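SusD-like carbohydrate binding protein BF1063 (Bacteroides fragilis NCTC 9343, PDB 3I4G) probably binds carbohydrate at the outer membrane as a SusD-like component of glycan uptake. Local coordinates at residues Q237-P242 against N248-F253; M337-S342 against E347-T352; V384-E389 against A449-R454. All blocks are in the same frame, centred on the assembly; numbering follows the deposited sequence.

Contact 1: Q237-P242 against N248-F253; sequences QELFYP and NKENIF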
loop_
_atom_site.group_PDB
_atom_site.type_symbol
_atom_site.label_atom_id
_atom_site.label_comp_id
_atom_site.label_asym_id
_atom_site.label_seq_id
_atom_site.Cartn_x
_atom_site.Cartn_y
_atom_site.Cartn_z
ATOM N N GLN A 237 -12.613 -10.299 0.042
ATOM C CA GLN A 237 -11.735 -10.770 1.132
ATOM C C GLN A 237 -10.647 -11.716 0.660
ATOM O O GLN A 237 -9.497 -11.653 1.121
ATOM C CB GLN A 237 -12.542 -11.451 2.237
ATOM C CG GLN A 237 -13.471 -10.533 2.990
ATOM C CD GLN A 237 -14.152 -11.251 4.105
ATOM O OE1 GLN A 237 -15.151 -11.959 3.875
ATOM N NE2 GLN A 237 -13.691 -11.034 5.330
ATOM N N GLU A 238 -11.010 -12.587 -0.275
ATOM C CA GLU A 238 -10.119 -13.631 -0.760
ATOM C C GLU A 238 -8.984 -13.126 -1.605
ATOM O O GLU A 238 -8.024 -13.857 -1.820
ATOM C CB GLU A 238 -10.937 -14.728 -1.513
ATOM C CG GLU A 238 -11.678 -15.614 -0.500
ATOM C CD GLU A 238 -12.606 -16.632 -1.123
ATOM O OE1 GLU A 238 -12.717 -16.694 -2.344
ATOM O OE2 GLU A 238 -13.232 -17.399 -0.338
ATOM N N LEU A 239 -9.040 -11.878 -2.039
ATOM C CA LEU A 239 -7.892 -11.250 -2.695
ATOM C C LEU A 239 -6.681 -11.167 -1.798
ATOM O O LEU A 239 -5.569 -11.086 -2.309
ATOM C CB LEU A 239 -8.243 -9.826 -3.118
ATOM C CG LEU A 239 -9.313 -9.674 -4.189
ATOM C CD1 LEU A 239 -9.722 -8.202 -4.284
ATOM C CD2 LEU A 239 -8.828 -10.241 -5.531
ATOM N N PHE A 240 -6.896 -11.211 -0.486
ATOM C CA PHE A 240 -5.846 -10.911 0.483
ATOM C C PHE A 240 -5.482 -12.078 1.329
ATOM O O PHE A 240 -4.816 -11.907 2.361
ATOM C CB PHE A 240 -6.300 -9.716 1.341
ATOM C CG PHE A 240 -6.856 -8.579 0.504
ATOM C CD1 PHE A 240 -6.019 -7.720 -0.158
ATOM C CD2 PHE A 240 -8.209 -8.375 0.399
ATOM C CE1 PHE A 240 -6.499 -6.718 -0.935
ATOM C CE2 PHE A 240 -8.719 -7.327 -0.373
ATOM C CZ PHE A 240 -7.855 -6.500 -1.051
ATOM N N TYR A 241 -5.866 -13.286 0.909
ATOM C CA TYR A 241 -5.638 -14.508 1.683
ATOM C C TYR A 241 -4.644 -15.422 0.977
ATOM O O TYR A 241 -4.654 -15.487 -0.252
ATOM C CB TYR A 241 -6.927 -15.291 1.881
ATOM C CG TYR A 241 -8.035 -14.670 2.666
ATOM C CD1 TYR A 241 -7.859 -13.603 3.541
ATOM C CD2 TYR A 241 -9.289 -15.237 2.579
ATOM C CE1 TYR A 241 -8.934 -13.094 4.282
ATOM C CE2 TYR A 241 -10.335 -14.774 3.307
ATOM C CZ TYR A 241 -10.146 -13.707 4.166
ATOM O OH TYR A 241 -11.234 -13.261 4.908
ATOM N N PRO A 242 -3.806 -16.130 1.722
ATOM C CA PRO A 242 -2.858 -17.017 1.065
ATOM C C PRO A 242 -3.495 -18.158 0.245
ATOM O O PRO A 242 -2.956 -18.513 -0.817
ATOM C CB PRO A 242 -2.013 -17.563 2.236
ATOM C CG PRO A 242 -2.652 -17.205 3.454
ATOM C CD PRO A 242 -3.571 -16.050 3.167
ATOM N N ASN A 248 -6.804 -16.086 -8.688
ATOM C CA ASN A 248 -7.779 -15.200 -9.279
ATOM C C ASN A 248 -7.108 -14.427 -10.411
ATOM O O ASN A 248 -5.883 -14.485 -10.594
ATOM C CB ASN A 248 -8.374 -14.269 -8.209
ATOM C CG ASN A 248 -7.368 -13.336 -7.616
ATOM O OD1 ASN A 248 -6.917 -12.422 -8.277
ATOM N ND2 ASN A 248 -6.975 -13.572 -6.368
ATOM N N LYS A 249 -7.911 -13.690 -11.163
ATOM C CA LYS A 249 -7.422 -12.910 -12.316
ATOM C C LYS A 249 -7.303 -11.427 -11.994
ATOM O O LYS A 249 -7.144 -10.597 -12.895
ATOM C CB LYS A 249 -8.350 -13.140 -13.510
ATOM C CG LYS A 249 -8.251 -14.590 -14.009
ATOM C CD LYS A 249 -9.038 -14.829 -15.257
ATOM C CE LYS A 249 -8.712 -16.192 -15.811
ATOM N NZ LYS A 249 -9.438 -16.347 -17.097
ATOM N N GLU A 250 -7.391 -11.082 -10.700
ATOM C CA GLU A 250 -7.340 -9.671 -10.289
ATOM C C GLU A 250 -5.967 -9.244 -9.765
ATOM O O GLU A 250 -5.505 -8.132 -10.055
ATOM C CB GLU A 250 -8.392 -9.384 -9.224
ATOM C CG GLU A 250 -8.308 -7.972 -8.642
ATOM C CD GLU A 250 -9.578 -7.463 -8.033
ATOM O OE1 GLU A 250 -10.602 -8.169 -8.066
ATOM O OE2 GLU A 250 -9.527 -6.307 -7.537
ATOM N N ASN A 251 -5.311 -10.111 -9.009
ATOM C CA ASN A 251 -4.026 -9.784 -8.391
ATOM C C ASN A 251 -2.919 -9.949 -9.439
ATOM O O ASN A 251 -2.475 -11.038 -9.730
ATOM C CB ASN A 251 -3.773 -10.640 -7.150
ATOM C CG ASN A 251 -4.676 -10.271 -5.986
ATOM O OD1 ASN A 251 -5.235 -9.164 -5.943
ATOM N ND2 ASN A 251 -4.847 -11.208 -5.050
ATOM N N ILE A 252 -2.503 -8.824 -9.992
ATOM C CA ILE A 252 -1.538 -8.760 -11.096
ATOM C C ILE A 252 -0.120 -8.938 -10.594
ATOM O O ILE A 252 0.650 -9.688 -11.182
ATOM C CB ILE A 252 -1.710 -7.441 -11.847
ATOM C CG1 ILE A 252 -3.023 -7.471 -12.635
ATOM C CG2 ILE A 252 -0.535 -7.183 -12.814
ATOM C CD1 ILE A 252 -3.516 -6.105 -13.149
ATOM N N PHE A 253 0.224 -8.225 -9.526
ATOM C CA PHE A 253 1.557 -8.301 -8.907
ATOM C C PHE A 253 1.338 -8.373 -7.407
ATOM O O PHE A 253 0.546 -7.610 -6.864
ATOM C CB PHE A 253 2.459 -7.126 -9.329
ATOM C CG PHE A 253 3.895 -7.282 -8.887
ATOM C CD1 PHE A 253 4.701 -8.252 -9.437
ATOM C CD2 PHE A 253 4.440 -6.456 -7.922
ATOM C CE1 PHE A 253 5.994 -8.446 -8.973
ATOM C CE2 PHE A 253 5.756 -6.644 -7.487
ATOM C CZ PHE A 253 6.514 -7.633 -8.002
HETATM O O HOH W 1 -9.003 -15.111 -4.873
#
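Leu239 meets Asn248, Glu250 and Asn251 where an Asx turn at Asn248 leads the chain into strand 251-252 of this SusD-family protein. The segment 237-242 starts as a short 3-10 turn, closed by the bond from Phe240 N to Gln237 O. Gln237 O also lies over the centre of the Tyr241 ring. At Glu238 the backbone oxygen reaches across through a water: Asn248 ND2 donates to the water at 3.0 Å, whereas the bond from the water to Glu238 O is weak. Thr244 OG1, in the connecting loop, is a second partner of that oxygen.

Leu239 carries the contact with both its side chain and its backbone oxygen. The side chain crosses that of Glu250 at about a right angle, laying Leu239 CD2 3.7 Å from Glu250 OE1 and CD1 3.8 Å from Glu250 OE2. The carboxylate is itself held by Arg420 and Arg386, and the two methyls thus lie beside a group whose charge is probably balanced. Leu239 CD2 also lies 3.9 Å from Asn248 ND2. The backbone oxygen of Leu239 takes a bond from Asn251 ND2 at 2.8 Å, arriving in the carbonyl plane on a lone pair, and the same amide nitrogen serves Gly245 O. By contrast, Asn251 OD1 is buried without a polar partner, with Leu239 CD2 and the aliphatic part of Arg386 among its neighbours. Asn248 holds the turn: with CG between the backbone N and the carbonyl carbon (chi1 65°), OD1 folds back over its own chain to accept from Glu250 N at 2.8 Å and Asn251 N at 2.9 Å. Phe240, next in line, points its CB away from 248-253, and its ring packs on Arg386 and Glu451; one ring face receives Leu239 CB, 3.7 Å above the plane and over its centre.

Contact 2: M337-S342 against E347-T352; sequences MSPDYS and EKLDYT. With EDO (1,2-ethanediol), chain I.
Tyr341 and Glu347 meet CB to CB beside a type I beta turn, Ser338 to Tyr341, whose first residue forms a single backbone bridge with Lys348. The Tyr341 ring is sandwiched, with Ser338 CB over the centre of one face and C1 of a bound 1,2-ethanediol, probably from the crystallisation liquor, 3.5 Å above the other. Its hydroxyl is tied to Asn326. From its CB the extended chain of Glu347 leads away from the ring to the ethanediol, where Glu347 OE1 accepts from O1 at 2.7 Å and also takes a water that joins it to Ser342 N.

Lys348 runs fully extended along the turn, its CB lying 3.3 Å from Tyr341 O and CE near Pro339 O. Selenomethionine Met337 starts away from the partner segment, with CG anti to the backbone N, but bends at its next two torsions (chi2 52°, chi3 46°). The bend carries Met337 SE back to 3.5 Å from Lys348 O and against Leu349 CB. Leu349 and Pro339 lie side by side, pointing the same way, with Pro339 CD 4.0 Å from Leu349 CB; Tyr477 and Trp498 pack on both.

Along the backbone, Glu347 O accepts from Ser338 N in its carbonyl plane, and Ser342 O accepts from Glu347 N. Ser338 OG makes an ST turn by accepting from Asp340 N. Ser338 O serves two donors from opposite faces of its plane, Tyr341 N at 3.2 Å and Leu349 N at 3.0 Å.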
loop_
_atom_site.group_PDB
_atom_site.type_symbol
_atom_site.label_atom_id
_atom_site.label_comp_id
_atom_site.label_asym_id
_atom_site.label_seq_id
_atom_site.Cartn_x
_atom_site.Cartn_y
_atom_site.Cartn_z
HETATM N N MSE A 337 -12.877 -4.345 23.102
HETATM C CA MSE A 337 -12.027 -3.182 23.140
HETATM C C MSE A 337 -12.851 -1.963 23.526
HETATM O O MSE A 337 -13.693 -1.522 22.729
HETATM C CB MSE A 337 -11.386 -2.994 21.751
HETATM C CG MSE A 337 -10.405 -1.810 21.611
HETATM SE SE MSE A 337 -9.007 -1.757 22.957
HETATM C CE MSE A 337 -8.452 -3.562 22.939
ATOM N N SER A 338 -12.586 -1.380 24.689
ATOM C CA SER A 338 -13.353 -0.246 25.165
ATOM C C SER A 338 -12.621 0.463 26.270
ATOM O O SER A 338 -11.875 -0.175 27.025
ATOM C CB SER A 338 -14.671 -0.736 25.773
ATOM O OG SER A 338 -15.363 0.325 26.464
ATOM N N PRO A 339 -12.835 1.776 26.433
ATOM C CA PRO A 339 -12.286 2.433 27.613
ATOM C C PRO A 339 -12.751 1.827 28.950
ATOM O O PRO A 339 -12.127 2.078 29.993
ATOM C CB PRO A 339 -12.834 3.863 27.493
ATOM C CG PRO A 339 -13.056 4.048 26.019
ATOM C CD PRO A 339 -13.529 2.723 25.544
ATOM N N ASP A 340 -13.831 1.046 28.920
ATOM C CA ASP A 340 -14.404 0.513 30.141
ATOM C C ASP A 340 -13.887 -0.861 30.548
ATOM O O ASP A 340 -14.206 -1.349 31.636
ATOM C CB ASP A 340 -15.921 0.364 29.994
ATOM C CG ASP A 340 -16.654 1.660 29.907
ATOM O OD1 ASP A 340 -16.006 2.713 29.906
ATOM O OD2 ASP A 340 -17.926 1.610 29.894
ATOM N N TYR A 341 -13.101 -1.498 29.689
ATOM C CA TYR A 341 -12.692 -2.886 29.905
ATOM C C TYR A 341 -11.330 -2.987 30.613
ATOM O O TYR A 341 -10.736 -1.978 30.977
ATOM C CB TYR A 341 -12.721 -3.678 28.585
ATOM C CG TYR A 341 -14.049 -3.688 27.820
ATOM C CD1 TYR A 341 -15.264 -3.308 28.406
ATOM C CD2 TYR A 341 -14.092 -4.146 26.518
ATOM C CE1 TYR A 341 -16.445 -3.307 27.672
ATOM C CE2 TYR A 341 -15.269 -4.150 25.804
ATOM C CZ TYR A 341 -16.425 -3.726 26.365
ATOM O OH TYR A 341 -17.591 -3.719 25.598
ATOM N N SER A 342 -10.889 -4.215 30.867
ATOM C CA SER A 342 -9.699 -4.462 31.650
ATOM C C SER A 342 -8.385 -4.390 30.904
ATOM O O SER A 342 -8.175 -5.120 29.927
ATOM C CB SER A 342 -9.818 -5.873 32.241
ATOM O OG SER A 342 -8.669 -6.158 33.003
ATOM N N GLU A 347 -7.976 -5.595 26.886
ATOM C CA GLU A 347 -9.273 -5.257 26.318
ATOM C C GLU A 347 -9.599 -3.783 26.484
ATOM O O GLU A 347 -10.659 -3.323 26.051
ATOM C CB GLU A 347 -10.377 -6.129 26.938
ATOM C CG GLU A 347 -10.244 -7.592 26.581
ATOM C CD GLU A 347 -11.308 -8.490 27.214
ATOM O OE1 GLU A 347 -12.113 -8.028 28.046
ATOM O OE2 GLU A 347 -11.355 -9.679 26.832
ATOM N N LYS A 348 -8.723 -3.045 27.172
ATOM C CA LYS A 348 -8.974 -1.626 27.396
ATOM C C LYS A 348 -8.356 -0.751 26.304
ATOM O O LYS A 348 -7.235 -0.997 25.842
ATOM C CB LYS A 348 -8.417 -1.245 28.766
ATOM C CG LYS A 348 -8.717 0.164 29.179
ATOM C CD LYS A 348 -8.106 0.432 30.568
ATOM C CE LYS A 348 -8.292 1.865 31.007
ATOM N NZ LYS A 348 -7.521 2.182 32.265
ATOM N N LEU A 349 -9.121 0.269 25.917
ATOM C CA LEU A 349 -8.701 1.306 25.018
ATOM C C LEU A 349 -8.077 2.404 25.840
ATOM O O LEU A 349 -8.778 3.034 26.626
ATOM C CB LEU A 349 -9.889 1.824 24.219
ATOM C CG LEU A 349 -9.585 2.934 23.209
ATOM C CD1 LEU A 349 -8.460 2.556 22.255
ATOM C CD2 LEU A 349 -10.826 3.282 22.409
ATOM N N ASP A 350 -6.755 2.578 25.689
ATOM C CA ASP A 350 -6.016 3.542 26.512
ATOM C C ASP A 350 -4.800 4.026 25.696
ATOM O O ASP A 350 -4.743 3.827 24.476
ATOM C CB ASP A 350 -5.669 2.929 27.867
ATOM C CG ASP A 350 -4.732 1.725 27.769
ATOM O OD1 ASP A 350 -3.920 1.656 26.842
ATOM O OD2 ASP A 350 -4.826 0.837 28.665
ATOM N N TYR A 351 -3.863 4.702 26.375
ATOM C CA TYR A 351 -2.683 5.267 25.735
ATOM C C TYR A 351 -1.397 4.503 26.041
ATOM O O TYR A 351 -0.324 4.988 25.697
ATOM C CB TYR A 351 -2.595 6.760 26.145
ATOM C CG TYR A 351 -3.821 7.566 25.696
ATOM C CD1 TYR A 351 -3.956 7.958 24.369
ATOM C CD2 TYR A 351 -4.819 7.915 26.581
ATOM C CE1 TYR A 351 -5.069 8.661 23.928
ATOM C CE2 TYR A 351 -5.909 8.613 26.159
ATOM C CZ TYR A 351 -6.035 8.978 24.816
ATOM O OH TYR A 351 -7.131 9.700 24.392
ATOM N N THR A 352 -1.516 3.311 26.656
ATOM C CA THR A 352 -0.352 2.551 27.099
ATOM C C THR A 352 -0.345 1.035 26.853
ATOM O O THR A 352 0.721 0.452 26.737
ATOM C CB THR A 352 -0.147 2.734 28.602
ATOM O OG1 THR A 352 -1.301 2.272 29.312
ATOM C CG2 THR A 352 0.112 4.207 28.921
HETATM C C1 EDO I . -15.230 -7.062 28.398
HETATM O O1 EDO I . -14.805 -8.439 28.364
HETATM C C2 EDO I . -16.708 -6.980 28.739
HETATM O O2 EDO I . -17.420 -7.815 27.820
HETATM O O HOH W 2 -12.347 -6.613 30.262
#

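Contact 3: V384-E389 against A449-R454; sequences VIRYAE and AMEGIR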
loop_
_atom_site.group_PDB
_atom_site.type_symbol
_atom_site.label_atom_id
_atom_site.label_comp_id
_atom_site.label_asym_id
_atom_site.label_seq_id
_atom_site.Cartn_x
_atom_site.Cartn_y
_atom_site.Cartn_z
ATOM N N VAL A 384 0.195 -6.073 -4.580
ATOM C CA VAL A 384 0.851 -4.810 -4.865
ATOM C C VAL A 384 0.075 -4.069 -5.948
ATOM O O VAL A 384 -0.144 -2.861 -5.864
ATOM C CB VAL A 384 2.310 -5.058 -5.270
ATOM C CG1 VAL A 384 2.969 -3.747 -5.605
ATOM C CG2 VAL A 384 3.079 -5.733 -4.132
ATOM N N ILE A 385 -0.350 -4.772 -6.994
ATOM C CA ILE A 385 -1.169 -4.219 -8.062
ATOM C C ILE A 385 -2.373 -5.123 -8.266
ATOM O O ILE A 385 -2.235 -6.304 -8.599
ATOM C CB ILE A 385 -0.426 -4.117 -9.413
ATOM C CG1 ILE A 385 0.842 -3.251 -9.317
ATOM C CG2 ILE A 385 -1.359 -3.603 -10.530
ATOM C CD1 ILE A 385 0.637 -1.755 -9.006
ATOM N N ARG A 386 -3.551 -4.557 -8.057
ATOM C CA ARG A 386 -4.833 -5.219 -8.306
ATOM C C ARG A 386 -5.512 -4.595 -9.517
ATOM O O ARG A 386 -5.438 -3.385 -9.765
ATOM C CB ARG A 386 -5.759 -5.133 -7.078
ATOM C CG ARG A 386 -5.203 -5.778 -5.866
ATOM C CD ARG A 386 -6.216 -6.074 -4.777
ATOM N NE ARG A 386 -6.817 -4.942 -4.070
ATOM C CZ ARG A 386 -8.064 -4.481 -4.237
ATOM N NH1 ARG A 386 -8.862 -4.868 -5.242
ATOM N NH2 ARG A 386 -8.509 -3.557 -3.406
ATOM N N TYR A 387 -6.254 -5.440 -10.236
ATOM C CA TYR A 387 -7.002 -4.926 -11.401
ATOM C C TYR A 387 -7.998 -3.824 -10.994
ATOM O O TYR A 387 -8.273 -2.936 -11.767
ATOM C CB TYR A 387 -7.706 -6.060 -12.139
ATOM C CG TYR A 387 -8.257 -5.730 -13.518
ATOM C CD1 TYR A 387 -7.444 -5.210 -14.497
ATOM C CD2 TYR A 387 -9.588 -5.989 -13.829
ATOM C CE1 TYR A 387 -7.935 -4.964 -15.760
ATOM C CE2 TYR A 387 -10.080 -5.738 -15.082
ATOM C CZ TYR A 387 -9.252 -5.233 -16.028
ATOM O OH TYR A 387 -9.732 -5.011 -17.320
ATOM N N ALA A 388 -8.556 -3.863 -9.774
ATOM C CA ALA A 388 -9.426 -2.764 -9.387
ATOM C C ALA A 388 -8.703 -1.427 -9.410
ATOM O O ALA A 388 -9.298 -0.410 -9.771
ATOM C CB ALA A 388 -9.965 -2.980 -8.012
ATOM N N GLU A 389 -7.422 -1.393 -9.034
ATOM C CA GLU A 389 -6.673 -0.139 -9.103
ATOM C C GLU A 389 -6.477 0.262 -10.566
ATOM O O GLU A 389 -6.518 1.446 -10.909
ATOM C CB GLU A 389 -5.314 -0.257 -8.418
ATOM C CG GLU A 389 -4.557 1.077 -8.512
ATOM C CD GLU A 389 -3.122 1.053 -8.038
ATOM O OE1 GLU A 389 -2.731 0.115 -7.320
ATOM O OE2 GLU A 389 -2.371 2.004 -8.396
ATOM N N ALA A 449 -8.388 0.597 0.746
ATOM C CA ALA A 449 -8.088 0.912 2.136
ATOM C C ALA A 449 -7.262 -0.164 2.824
ATOM O O ALA A 449 -7.540 -1.365 2.734
ATOM C CB ALA A 449 -9.386 1.195 2.933
HETATM N N MSE A 450 -6.247 0.285 3.565
HETATM C CA MSE A 450 -5.336 -0.528 4.370
HETATM C C MSE A 450 -4.324 -1.297 3.534
HETATM O O MSE A 450 -3.632 -2.146 4.095
HETATM C CB MSE A 450 -6.075 -1.486 5.316
HETATM C CG MSE A 450 -7.064 -0.793 6.245
HETATM SE SE MSE A 450 -6.368 0.696 7.322
HETATM C CE MSE A 450 -4.921 -0.292 8.149
ATOM N N GLU A 451 -4.153 -0.952 2.244
ATOM C CA GLU A 451 -3.226 -1.684 1.386
ATOM C C GLU A 451 -1.930 -0.924 1.135
ATOM O O GLU A 451 -1.088 -1.393 0.379
ATOM C CB GLU A 451 -3.882 -2.027 0.040
ATOM C CG GLU A 451 -5.107 -2.923 0.248
ATOM C CD GLU A 451 -5.833 -3.323 -0.999
ATOM O OE1 GLU A 451 -5.154 -3.708 -1.985
ATOM O OE2 GLU A 451 -7.091 -3.270 -0.991
ATOM N N GLY A 452 -1.719 0.198 1.794
ATOM C CA GLY A 452 -0.449 0.928 1.680
ATOM C C GLY A 452 -0.327 1.872 0.508
ATOM O O GLY A 452 0.790 2.279 0.157
ATOM N N ILE A 453 -1.455 2.284 -0.090
ATOM C CA ILE A 453 -1.469 3.166 -1.255
ATOM C C ILE A 453 -1.986 4.563 -0.902
ATOM O O ILE A 453 -1.764 5.523 -1.644
ATOM C CB ILE A 453 -2.299 2.487 -2.387
ATOM C CG1 ILE A 453 -1.696 1.140 -2.725
ATOM C CG2 ILE A 453 -2.354 3.382 -3.632
ATOM C CD1 ILE A 453 -2.602 0.281 -3.592
ATOM N N ARG A 454 -2.675 4.694 0.227
ATOM C CA ARG A 454 -3.320 5.971 0.559
ATOM C C ARG A 454 -2.326 7.116 0.693
ATOM O O ARG A 454 -2.595 8.215 0.214
ATOM C CB ARG A 454 -4.109 5.843 1.847
ATOM C CG ARG A 454 -4.906 7.105 2.233
ATOM C CD ARG A 454 -5.963 7.514 1.264
ATOM N NE ARG A 454 -6.675 8.687 1.777
ATOM C CZ ARG A 454 -7.528 9.399 1.090
ATOM N NH1 ARG A 454 -7.793 9.081 -0.164
ATOM N NH2 ARG A 454 -8.126 10.429 1.642
#
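Arg386 folds at its third torsion (chi3 -68°) to present the side of its guanidinium to Glu451, whose own chain runs straight beyond CG. In both residues CG stands anti to the carbonyl carbon. The two side chains cross at about a right angle, yet the guanidinium and carboxylate planes lie only 27° apart. This permits a side-on, two-bond salt bridge: Arg386 NE donates to Glu451 OE1 at 2.9 Å, almost straight with an N-H...O angle of 174°, and Arg386 NH2 donates to Glu451 OE2 at 2.8 Å. Each oxygen uses its syn lone pair, and both bonds stay close to the guanidinium plane. Two hydrogen bonds to separate oxygens restrain the rotation of both groups.

In the fold, Arg386 closes strand 380-386 and occupies the N-cap position of helix 387-400, just past a classic beta bulge at which Val384 and Ile385 both face Phe253. Glu451 comes from the loop joining helix 433-447 to helix 454-461, and the bridge therefore pins that loop to the junction of strand and helix. Each partner has further charges about it: Lys364 reaches Glu451 OE2, while Arg386 NH1, besides Glu250, pairs with Glu447. Such a buried network would probably keep both groups ionised.

In the first turn of the helix, Glu389 extends its side chain toward the same loop. Its strongest partner is Arg206, which grips OE2, and Ile453 also packs on that arginine. Between the two segments the touch here is a light one, made where the side chains cross at a slant: Glu389 OE1 lies 3.7 Å from Ile453 CD1.

How the contacts relate
Contacts 1 and 3 illustrate how neighbouring buried sites are tied together, whereas contact 2 stands apart. Contact 3 lies about 6 Å from the centre of the chain and contact 1 about 14 Å; their own centres are about 11 Å apart. Strand 251-252 of contact 1 is bonded through its backbone to strand 380-386 of contact 3, and the Glu250-Arg386 salt bridge adds a side-chain tie. Contact 2, its centre about 29 Å from the chain centre and only partly buried, touches neither. The chemistry follows location: paired charges dominate contact 3, a leucine against amides and a carboxylate makes contact 1, and backbone bonds with bound solvent mark contact 2.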